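PDB 3MPX: FYVE, RhoGEF and PH domain-containing protein 5 from Homo sapiens, which activates the small GTPase CDC42 by exchanging bound GDP for free GTP; this fragment includes the DH and first PH domains of the exchange factor. Local coordinates for residues 106-111 with 191-196. Residues are numbered along the deposited sequence; the frame is centred on the assembly and turned at random.
Sequences VADVFL and SAEYDN
E193 reaches from the first turn of helix 192-214 to the backbone of V106 and A107. The contact lies in the DH domain, the helical bundle of Rho guanine nucleotide exchange factors. It joins the turn at 106-107 and the short helical turn that follows, as far as L111, to the first turn of the long helix 192-214.

One carboxylate oxygen does the gripping. E193 OE1 accepts from V106 N at 2.7 Å and from A107 N at 3.0 Å. Both bonds are nearly straight. Both donors sit on the syn side but come from opposite faces of the carboxylate, each about 30° out of its plane. Y183 OH of helix 162-184 is also hydrogen-bonded to E193 OE1. The glutamate chain leaves with CG anti to the backbone N (chi1 -169°) and bends at chi2, which carries OE1 to the two N-H groups. An alanine here would remove the carboxylate and would probably leave V106 N, A107 N and Y183 OH without this shared partner.

A107 CB touches both E193 and N196. It lies 3.6 Å from E193 OE1 and 3.8 Å from N196 CB. D108 brings a second acidic group close to E193, with OD1 4.3 Å from E193 OE2. D108 OD2 forms a salt bridge with R96 of helix 66-98, which probably eases the repulsion.

N196 has the most surface buried here. With CG anti to the carbonyl carbon (chi1 -69°), the N196 amide is turned to the 106-111 side, where it makes van der Waals contacts with D108 CB and L111 CD1. N196 ND2 lies 3.8 Å from D108 CB. The L111 side chain crosses that of N196 at about a right angle, and its CD1 rests 3.7 Å from N196 CG.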
loop_
_atom_site.group_PDB
_atom_site.type_symbol
_atom_site.label_atom_id
_atom_site.label_comp_id
_atom_site.label_asym_id
_atom_site.label_seq_id
_atom_site.Cartn_x
_atom_site.Cartn_y
_atom_site.Cartn_z
ATOM N N VAL A 106 8.779 16.515 -13.468
ATOM C CA VAL A 106 9.259 15.491 -12.520
ATOM C C VAL A 106 9.158 14.078 -13.076
ATOM O O VAL A 106 9.994 13.256 -12.721
ATOM C CB VAL A 106 8.647 15.523 -11.098
ATOM C CG1 VAL A 106 9.188 16.683 -10.289
ATOM C CG2 VAL A 106 7.120 15.479 -11.097
ATOM N N ALA A 107 8.114 13.776 -13.883
ATOM C CA ALA A 107 7.853 12.436 -14.419
ATOM C C ALA A 107 9.095 11.745 -15.026
ATOM O O ALA A 107 9.399 10.612 -14.637
ATOM C CB ALA A 107 6.724 12.479 -15.423
ATOM N N ASP A 108 9.860 12.463 -15.879
ATOM C CA ASP A 108 11.079 11.974 -16.552
ATOM C C ASP A 108 12.161 11.412 -15.592
ATOM O O ASP A 108 13.042 10.674 -16.035
ATOM C CB ASP A 108 11.681 13.063 -17.447
ATOM C CG ASP A 108 12.242 14.217 -16.670
ATOM O OD1 ASP A 108 11.454 15.110 -16.280
ATOM O OD2 ASP A 108 13.461 14.220 -16.425
ATOM N N VAL A 109 12.084 11.749 -14.301
ATOM C CA VAL A 109 12.962 11.207 -13.269
ATOM C C VAL A 109 12.708 9.686 -13.157
ATOM O O VAL A 109 13.651 8.932 -12.928
ATOM C CB VAL A 109 12.728 11.912 -11.912
ATOM C CG1 VAL A 109 13.375 11.156 -10.745
ATOM C CG2 VAL A 109 13.175 13.375 -11.958
ATOM N N PHE A 110 11.451 9.239 -13.330
ATOM C CA PHE A 110 11.134 7.815 -13.261
ATOM C C PHE A 110 11.606 7.082 -14.532
ATOM O O PHE A 110 12.277 6.057 -14.427
ATOM C CB PHE A 110 9.642 7.587 -12.972
ATOM C CG PHE A 110 9.171 8.195 -11.671
ATOM C CD1 PHE A 110 9.173 7.453 -10.498
ATOM C CD2 PHE A 110 8.709 9.510 -11.620
ATOM C CE1 PHE A 110 8.727 8.015 -9.294
ATOM C CE2 PHE A 110 8.253 10.066 -10.417
ATOM C CZ PHE A 110 8.277 9.317 -9.261
ATOM N N LEU A 111 11.294 7.638 -15.710
ATOM C CA LEU A 111 11.661 7.155 -17.051
ATOM C C LEU A 111 13.162 6.897 -17.193
ATOM O O LEU A 111 13.581 5.918 -17.830
ATOM C CB LEU A 111 11.284 8.213 -18.105
ATOM C CG LEU A 111 9.826 8.569 -18.319
ATOM C CD1 LEU A 111 9.729 9.675 -19.332
ATOM C CD2 LEU A 111 9.014 7.375 -18.813
ATOM N N SER A 191 0.897 17.977 -23.238
ATOM C CA SER A 191 2.202 18.335 -22.694
ATOM C C SER A 191 3.196 17.191 -22.769
ATOM O O SER A 191 2.820 16.027 -22.591
ATOM C CB SER A 191 2.062 18.779 -21.237
ATOM N N ALA A 192 4.478 17.529 -22.960
ATOM C CA ALA A 192 5.567 16.557 -22.931
ATOM C C ALA A 192 5.605 15.871 -21.539
ATOM O O ALA A 192 6.097 14.747 -21.423
ATOM C CB ALA A 192 6.890 17.253 -23.200
ATOM N N GLU A 193 5.035 16.532 -20.505
ATOM C CA GLU A 193 4.969 16.026 -19.137
ATOM C C GLU A 193 3.794 15.053 -18.960
ATOM O O GLU A 193 3.942 14.079 -18.226
ATOM C CB GLU A 193 4.930 17.193 -18.134
ATOM C CG GLU A 193 5.117 16.832 -16.669
ATOM C CD GLU A 193 6.450 16.308 -16.171
ATOM O OE1 GLU A 193 6.560 16.087 -14.942
ATOM O OE2 GLU A 193 7.371 16.095 -16.994
ATOM N N TYR A 194 2.645 15.290 -19.639
ATOM C CA TYR A 194 1.473 14.390 -19.602
ATOM C C TYR A 194 1.885 13.055 -20.220
ATOM O O TYR A 194 1.499 11.998 -19.722
ATOM C CB TYR A 194 0.281 14.991 -20.375
ATOM C CG TYR A 194 -0.968 14.127 -20.397
ATOM C CD1 TYR A 194 -2.020 14.360 -19.512
ATOM C CD2 TYR A 194 -1.131 13.123 -21.351
ATOM C CE1 TYR A 194 -3.174 13.577 -19.536
ATOM C CE2 TYR A 194 -2.283 12.339 -21.390
ATOM C CZ TYR A 194 -3.289 12.551 -20.463
ATOM O OH TYR A 194 -4.411 11.763 -20.501
ATOM N N ASP A 195 2.691 13.126 -21.297
ATOM C CA ASP A 195 3.240 11.992 -22.023
ATOM C C ASP A 195 4.194 11.195 -21.147
ATOM O O ASP A 195 4.011 9.981 -20.989
ATOM C CB ASP A 195 3.923 12.469 -23.311
ATOM C CG ASP A 195 2.997 12.488 -24.518
ATOM O OD1 ASP A 195 1.793 12.818 -24.346
ATOM O OD2 ASP A 195 3.467 12.154 -25.631
ATOM N N ASN A 196 5.179 11.887 -20.552
ATOM C CA ASN A 196 6.176 11.314 -19.644
ATOM C C ASN A 196 5.550 10.669 -18.408
ATOM O O ASN A 196 6.054 9.625 -17.976
ATOM C CB ASN A 196 7.172 12.387 -19.214
ATOM C CG ASN A 196 8.089 12.857 -20.314
ATOM O OD1 ASN A 196 8.080 12.353 -21.446
ATOM N ND2 ASN A 196 8.906 13.841 -19.993
#